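Local coordinates for putative iron-regulated protein A (Parabacteroides distasonis ATCC 8503, PDB 4ECG) that binds calcium ions and, as an imelysin-like member of the M75 peptidase family, is a putative metalloendopeptidase possibly linked to iron regulation, at residues Val98-Leu108 and Met184-Trp195. Residues are numbered along the deposited sequence; the frame is centred on the assembly and turned at random.
Sequences VADLAQLDPSL and MLSDTQDLYNGW
Asp187 reaches from helix 171-196 to Ser107 and two leucines. Asp187 CB lies 3.7 Å from Leu108 CG, and the two side chains run alongside each other with opposite headings. CG sits beside the backbone N (chi1 -73°), with OD1 facing Leu104 and OD2 facing Ser107. Asp187 OD1 lies 3.7 Å from Leu104 CD2 and forms a salt bridge with Arg183. Asp187 OD2 accepts a hydrogen bond of 2.6 Å from Ser107 OG, on its syn side but 31° out of the carboxylate plane. Water 2 also donates to OD2 and to Ser107 O. This buried carboxylate is thus gripped at both oxygens. Ser107 OG is also hydrogen-bonded to Arg146.

The 104-108 turn runs nearly antiparallel to 184-195 of helix 171-196, the segment axes 161° apart. A Schellman motif with Gln103 as C-prime residue ends helix 98-101 and turns the chain into helix 104-109. Leu108 precedes Asp109, a calcium ligand.

Leu104 CD1 packs 4.0 Å from Leu191 CB. Leu191 CD1 meets Ala99 CB at 3.9 Å. At the far end, Val98 CG2 lies 3.5 Å from Trp195 CD1 and close to Gly194 C. Water 1, in the plane of the indole at its edge, accepts from Trp195 NE1 (2.9 Å) and Ala99 N.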
ATOM      1  N   VAL A  98       7.432   3.323 -10.819  1.00 49.49           N
ATOM      2  CA  VAL A  98       8.060   2.022 -10.991  1.00 50.11           C
ATOM      3  C   VAL A  98       7.115   0.891 -10.527  1.00 48.69           C
ATOM      4  O   VAL A  98       7.014  -0.141 -11.175  1.00 53.23           O
ATOM      5  CB  VAL A  98       9.450   1.978 -10.291  1.00 49.58           C
ATOM      6  CG1 VAL A  98      10.156   0.639 -10.521  1.00 48.76           C
ATOM      7  CG2 VAL A  98      10.354   3.084 -10.780  1.00 49.42           C
ATOM      8  N   ALA A  99       6.415   1.097  -9.416  1.00 50.75           N
ATOM      9  CA  ALA A  99       5.508   0.077  -8.892  1.00 51.29           C
ATOM     10  C   ALA A  99       4.504  -0.387  -9.989  1.00 53.03           C
ATOM     11  O   ALA A  99       4.291  -1.585 -10.204  1.00 52.12           O
ATOM     12  CB  ALA A  99       4.795   0.564  -7.632  1.00 44.47           C
ATOM     13  N   ASP A 100       3.930   0.582 -10.689  1.00 57.47           N
ATOM     14  CA  ASP A 100       3.027   0.345 -11.809  1.00 59.34           C
ATOM     15  C   ASP A 100       3.768  -0.220 -13.021  1.00 58.89           C
ATOM     16  O   ASP A 100       3.404  -1.249 -13.539  1.00 57.96           O
ATOM     17  CB  ASP A 100       2.328   1.659 -12.203  1.00 65.34           C
ATOM     18  CG  ASP A 100       1.320   1.482 -13.326  1.00 69.07           C
ATOM     19  OD1 ASP A 100       0.306   0.819 -13.077  1.00 79.77           O
ATOM     20  OD2 ASP A 100       1.513   2.032 -14.428  1.00 72.34           O
ATOM     21  N   LEU A 101       4.827   0.446 -13.446  1.00 57.60           N
ATOM     22  CA  LEU A 101       5.435   0.162 -14.730  1.00 58.00           C
ATOM     23  C   LEU A 101       6.124  -1.213 -14.825  1.00 55.74           C
ATOM     24  O   LEU A 101       6.111  -1.866 -15.904  1.00 54.35           O
ATOM     25  CB  LEU A 101       6.406   1.321 -15.106  1.00 62.52           C
ATOM     26  CG  LEU A 101       5.709   2.635 -15.575  1.00 67.05           C
ATOM     27  CD1 LEU A 101       6.779   3.687 -15.818  1.00 65.41           C
ATOM     28  CD2 LEU A 101       4.783   2.458 -16.821  1.00 60.60           C
ATOM     29  N   ALA A 102       6.725  -1.651 -13.715  1.00 53.09           N
ATOM     30  CA  ALA A 102       7.507  -2.912 -13.707  1.00 51.17           C
ATOM     31  C   ALA A 102       6.688  -3.957 -13.015  1.00 45.70           C
ATOM     32  O   ALA A 102       7.184  -4.976 -12.641  1.00 50.34           O
ATOM     33  CB  ALA A 102       8.853  -2.734 -13.033  1.00 43.72           C
ATOM     34  N   GLN A 103       5.411  -3.673 -12.834  1.00 51.03           N
ATOM     35  CA  GLN A 103       4.468  -4.670 -12.354  1.00 53.71           C
ATOM     36  C   GLN A 103       4.735  -5.100 -10.916  1.00 49.38           C
ATOM     37  O   GLN A 103       4.339  -6.176 -10.539  1.00 47.04           O
ATOM     38  CB  GLN A 103       4.522  -5.899 -13.242  1.00 57.35           C
ATOM     39  CG  GLN A 103       4.297  -5.633 -14.722  1.00 70.84           C
ATOM     40  CD  GLN A 103       2.836  -5.633 -14.978  1.00 73.51           C
ATOM     41  OE1 GLN A 103       2.125  -4.718 -14.515  1.00 71.72           O
ATOM     42  NE2 GLN A 103       2.346  -6.711 -15.619  1.00 62.15           N
ATOM     43  N   LEU A 104       5.358  -4.244 -10.107  1.00 48.96           N
ATOM     44  CA  LEU A 104       5.850  -4.699  -8.831  1.00 51.29           C
ATOM     45  C   LEU A 104       4.749  -4.762  -7.759  1.00 46.48           C
ATOM     46  O   LEU A 104       4.843  -5.566  -6.859  1.00 48.54           O
ATOM     47  CB  LEU A 104       7.068  -3.906  -8.396  1.00 48.10           C
ATOM     48  CG  LEU A 104       8.280  -3.910  -9.332  1.00 46.39           C
ATOM     49  CD1 LEU A 104       9.235  -2.836  -8.844  1.00 48.73           C
ATOM     50  CD2 LEU A 104       8.970  -5.256  -9.465  1.00 44.12           C
ATOM     51  N   ASP A 105       3.694  -3.974  -7.872  1.00 48.67           N
ATOM     52  CA  ASP A 105       2.546  -4.066  -6.935  1.00 47.76           C
ATOM     53  C   ASP A 105       1.954  -5.498  -6.962  1.00 47.48           C
ATOM     54  O   ASP A 105       1.917  -6.186  -5.947  1.00 45.73           O
ATOM     55  CB  ASP A 105       1.514  -2.971  -7.304  1.00 50.35           C
ATOM     56  CG  ASP A 105       0.229  -3.008  -6.461  1.00 53.89           C
ATOM     57  OD1 ASP A 105       0.228  -3.462  -5.296  1.00 57.13           O
ATOM     58  OD2 ASP A 105      -0.806  -2.506  -6.958  1.00 59.47           O
ATOM     59  N   PRO A 106       1.559  -6.013  -8.139  1.00 49.52           N
ATOM     60  CA  PRO A 106       1.081  -7.388  -8.053  1.00 46.58           C
ATOM     61  C   PRO A 106       2.165  -8.431  -7.792  1.00 45.32           C
ATOM     62  O   PRO A 106       1.883  -9.473  -7.212  1.00 44.58           O
ATOM     63  CB  PRO A 106       0.421  -7.608  -9.438  1.00 48.86           C
ATOM     64  CG  PRO A 106       1.084  -6.623 -10.312  1.00 50.33           C
ATOM     65  CD  PRO A 106       1.172  -5.419  -9.420  1.00 49.81           C
ATOM     66  N   SER A 107       3.393  -8.173  -8.194  1.00 45.02           N
ATOM     67  CA  SER A 107       4.429  -9.157  -7.941  1.00 45.22           C
ATOM     68  C   SER A 107       4.652  -9.311  -6.433  1.00 43.76           C
ATOM     69  O   SER A 107       4.844 -10.402  -5.944  1.00 48.20           O
ATOM     70  CB  SER A 107       5.722  -8.788  -8.657  1.00 44.75           C
ATOM     71  OG  SER A 107       6.678  -9.841  -8.540  1.00 44.77           O
ATOM     72  N   LEU A 108       4.594  -8.204  -5.717  1.00 45.24           N
ATOM     73  CA  LEU A 108       4.884  -8.133  -4.285  1.00 43.19           C
ATOM     74  C   LEU A 108       3.689  -8.509  -3.424  1.00 44.09           C
ATOM     75  O   LEU A 108       3.885  -8.893  -2.289  1.00 39.47           O
ATOM     76  CB  LEU A 108       5.258  -6.691  -3.919  1.00 44.00           C
ATOM     77  CG  LEU A 108       6.732  -6.303  -4.014  1.00 44.62           C
ATOM     78  CD1 LEU A 108       6.833  -4.797  -4.028  1.00 41.34           C
ATOM     79  CD2 LEU A 108       7.516  -6.947  -2.843  1.00 43.30           C
HETATM   80  N   MSE A 184      10.592 -11.200  -2.798  1.00 40.46           N
HETATM   81  CA  MSE A 184      10.100  -9.983  -2.169  1.00 42.81           C
HETATM   82  C   MSE A 184      11.252  -8.940  -2.130  1.00 44.52           C
HETATM   83  O   MSE A 184      11.029  -7.794  -2.510  1.00 45.93           O
HETATM   84  CB  MSE A 184       9.493 -10.216  -0.775  1.00 38.37           C
HETATM   85  CG  MSE A 184       8.116 -10.845  -0.782  1.00 37.63           C
HETATM   86 SE   MSE A 184       7.572 -11.669   0.872  0.75 34.95          SE
HETATM   87  CE  MSE A 184       7.711 -10.069   1.891  1.00 34.30           C
ATOM     88  N   LEU A 185      12.455  -9.368  -1.722  1.00 43.96           N
ATOM     89  CA  LEU A 185      13.659  -8.499  -1.629  1.00 46.56           C
ATOM     90  C   LEU A 185      14.051  -7.958  -2.982  1.00 46.44           C
ATOM     91  O   LEU A 185      14.319  -6.789  -3.140  1.00 47.41           O
ATOM     92  CB  LEU A 185      14.878  -9.238  -0.997  1.00 46.53           C
ATOM     93  CG  LEU A 185      16.168  -8.433  -0.821  1.00 49.88           C
ATOM     94  CD1 LEU A 185      15.899  -7.108  -0.097  1.00 46.90           C
ATOM     95  CD2 LEU A 185      17.268  -9.277  -0.169  1.00 45.54           C
ATOM     96  N   SER A 186      14.065  -8.827  -3.960  1.00 46.91           N
ATOM     97  CA  SER A 186      14.467  -8.468  -5.309  1.00 50.25           C
ATOM     98  C   SER A 186      13.520  -7.363  -5.882  1.00 50.09           C
ATOM     99  O   SER A 186      13.991  -6.385  -6.486  1.00 48.17           O
ATOM    100  CB  SER A 186      14.416  -9.736  -6.170  1.00 50.54           C
ATOM    101  OG  SER A 186      14.701  -9.418  -7.477  1.00 57.97           O
ATOM    102  N   ASP A 187      12.205  -7.536  -5.690  1.00 45.99           N
ATOM    103  CA  ASP A 187      11.198  -6.599  -6.192  1.00 46.49           C
ATOM    104  C   ASP A 187      11.394  -5.250  -5.490  1.00 47.33           C
ATOM    105  O   ASP A 187      11.373  -4.213  -6.124  1.00 51.58           O
ATOM    106  CB  ASP A 187       9.758  -7.126  -5.996  1.00 45.07           C
ATOM    107  CG  ASP A 187       9.377  -8.299  -6.962  1.00 48.38           C
ATOM    108  OD1 ASP A 187      10.090  -8.509  -7.984  1.00 48.74           O
ATOM    109  OD2 ASP A 187       8.322  -9.000  -6.706  1.00 48.02           O
ATOM    110  N   THR A 188      11.670  -5.285  -4.192  1.00 47.65           N
ATOM    111  CA  THR A 188      11.937  -4.082  -3.387  1.00 45.15           C
ATOM    112  C   THR A 188      13.195  -3.346  -3.824  1.00 45.75           C
ATOM    113  O   THR A 188      13.188  -2.141  -3.940  1.00 45.23           O
ATOM    114  CB  THR A 188      11.968  -4.402  -1.862  1.00 43.41           C
ATOM    115  OG1 THR A 188      10.778  -5.131  -1.500  1.00 42.11           O
ATOM    116  CG2 THR A 188      12.013  -3.103  -1.039  1.00 41.15           C
ATOM    117  N   GLN A 189      14.270  -4.080  -4.067  1.00 47.95           N
ATOM    118  CA  GLN A 189      15.447  -3.503  -4.696  1.00 52.39           C
ATOM    119  C   GLN A 189      15.065  -2.848  -6.009  1.00 50.50           C
ATOM    120  O   GLN A 189      15.498  -1.735  -6.257  1.00 47.51           O
ATOM    121  CB  GLN A 189      16.564  -4.540  -4.935  1.00 54.02           C
ATOM    122  CG  GLN A 189      17.265  -4.935  -3.638  1.00 59.84           C
ATOM    123  CD  GLN A 189      18.035  -6.251  -3.719  1.00 61.80           C
ATOM    124  OE1 GLN A 189      17.940  -6.977  -4.720  1.00 61.10           O
ATOM    125  NE2 GLN A 189      18.799  -6.569  -2.646  1.00 55.60           N
ATOM    126  N   ASP A 190      14.271  -3.523  -6.848  1.00 48.40           N
ATOM    127  CA  ASP A 190      13.951  -2.959  -8.151  1.00 50.40           C
ATOM    128  C   ASP A 190      13.145  -1.659  -7.978  1.00 49.79           C
ATOM    129  O   ASP A 190      13.385  -0.689  -8.667  1.00 50.63           O
ATOM    130  CB  ASP A 190      13.280  -3.981  -9.088  1.00 52.53           C
ATOM    131  CG  ASP A 190      14.267  -5.073  -9.588  1.00 55.24           C
ATOM    132  OD1 ASP A 190      15.473  -4.853  -9.482  1.00 62.96           O
ATOM    133  OD2 ASP A 190      13.845  -6.158 -10.045  1.00 58.62           O
ATOM    134  N   LEU A 191      12.269  -1.624  -6.994  1.00 47.80           N
ATOM    135  CA  LEU A 191      11.408  -0.481  -6.735  1.00 48.34           C
ATOM    136  C   LEU A 191      12.237   0.739  -6.350  1.00 48.60           C
ATOM    137  O   LEU A 191      12.038   1.830  -6.886  1.00 50.15           O
ATOM    138  CB  LEU A 191      10.427  -0.836  -5.586  1.00 45.53           C
ATOM    139  CG  LEU A 191       9.285   0.102  -5.227  1.00 45.03           C
ATOM    140  CD1 LEU A 191       8.558   0.587  -6.493  1.00 46.44           C
ATOM    141  CD2 LEU A 191       8.322  -0.611  -4.251  1.00 43.64           C
ATOM    142  N   TYR A 192      13.134   0.560  -5.389  1.00 48.81           N
ATOM    143  CA  TYR A 192      13.917   1.676  -4.868  1.00 54.00           C
ATOM    144  C   TYR A 192      14.913   2.101  -5.937  1.00 55.66           C
ATOM    145  O   TYR A 192      14.957   3.296  -6.262  1.00 51.47           O
ATOM    146  CB  TYR A 192      14.612   1.352  -3.535  1.00 52.74           C
ATOM    147  CG  TYR A 192      15.624   2.368  -3.089  1.00 53.35           C
ATOM    148  CD1 TYR A 192      15.227   3.617  -2.632  1.00 54.20           C
ATOM    149  CD2 TYR A 192      16.983   2.090  -3.132  1.00 56.38           C
ATOM    150  CE1 TYR A 192      16.156   4.570  -2.223  1.00 56.63           C
ATOM    151  CE2 TYR A 192      17.925   3.034  -2.698  1.00 60.21           C
ATOM    152  CZ  TYR A 192      17.503   4.274  -2.245  1.00 60.80           C
ATOM    153  OH  TYR A 192      18.412   5.225  -1.838  1.00 65.50           O
ATOM    154  N   ASN A 193      15.654   1.137  -6.509  1.00 53.94           N
ATOM    155  CA  ASN A 193      16.564   1.448  -7.629  1.00 54.62           C
ATOM    156  C   ASN A 193      15.872   2.051  -8.816  1.00 54.02           C
ATOM    157  O   ASN A 193      16.402   2.926  -9.434  1.00 57.17           O
ATOM    158  CB  ASN A 193      17.383   0.251  -8.096  1.00 54.21           C
ATOM    159  CG  ASN A 193      18.341  -0.246  -7.026  1.00 57.17           C
ATOM    160  OD1 ASN A 193      18.834   0.518  -6.233  1.00 58.49           O
ATOM    161  ND2 ASN A 193      18.546  -1.545  -6.975  1.00 55.43           N
ATOM    162  N   GLY A 194      14.686   1.590  -9.144  1.00 53.90           N
ATOM    163  CA  GLY A 194      13.965   2.158 -10.279  1.00 54.00           C
ATOM    164  C   GLY A 194      13.713   3.655 -10.109  1.00 52.57           C
ATOM    165  O   GLY A 194      13.847   4.405 -11.041  1.00 53.78           O
ATOM    166  N   TRP A 195      13.343   4.078  -8.908  1.00 52.37           N
ATOM    167  CA  TRP A 195      13.185   5.487  -8.609  1.00 53.29           C
ATOM    168  C   TRP A 195      14.525   6.194  -8.547  1.00 56.78           C
ATOM    169  O   TRP A 195      14.665   7.273  -9.120  1.00 58.90           O
ATOM    170  CB  TRP A 195      12.436   5.683  -7.288  1.00 51.96           C
ATOM    171  CG  TRP A 195      10.959   5.614  -7.441  1.00 50.10           C
ATOM    172  CD1 TRP A 195      10.167   4.482  -7.613  1.00 48.11           C
ATOM    173  CD2 TRP A 195      10.033   6.720  -7.469  1.00 49.17           C
ATOM    174  NE1 TRP A 195       8.854   4.827  -7.775  1.00 47.41           N
ATOM    175  CE2 TRP A 195       8.706   6.143  -7.678  1.00 48.22           C
ATOM    176  CE3 TRP A 195      10.156   8.053  -7.358  1.00 47.43           C
ATOM    177  CZ2 TRP A 195       7.585   6.912  -7.713  1.00 50.72           C
ATOM    178  CZ3 TRP A 195       9.025   8.819  -7.395  1.00 48.23           C
ATOM    179  CH2 TRP A 195       7.762   8.263  -7.539  1.00 49.88           C
TER
HETATM  180  O   HOH W   1       6.259   3.555  -7.756  1.00 43.34           O
HETATM  181  O   HOH W   2       7.176 -10.491  -4.626  1.00 39.71           O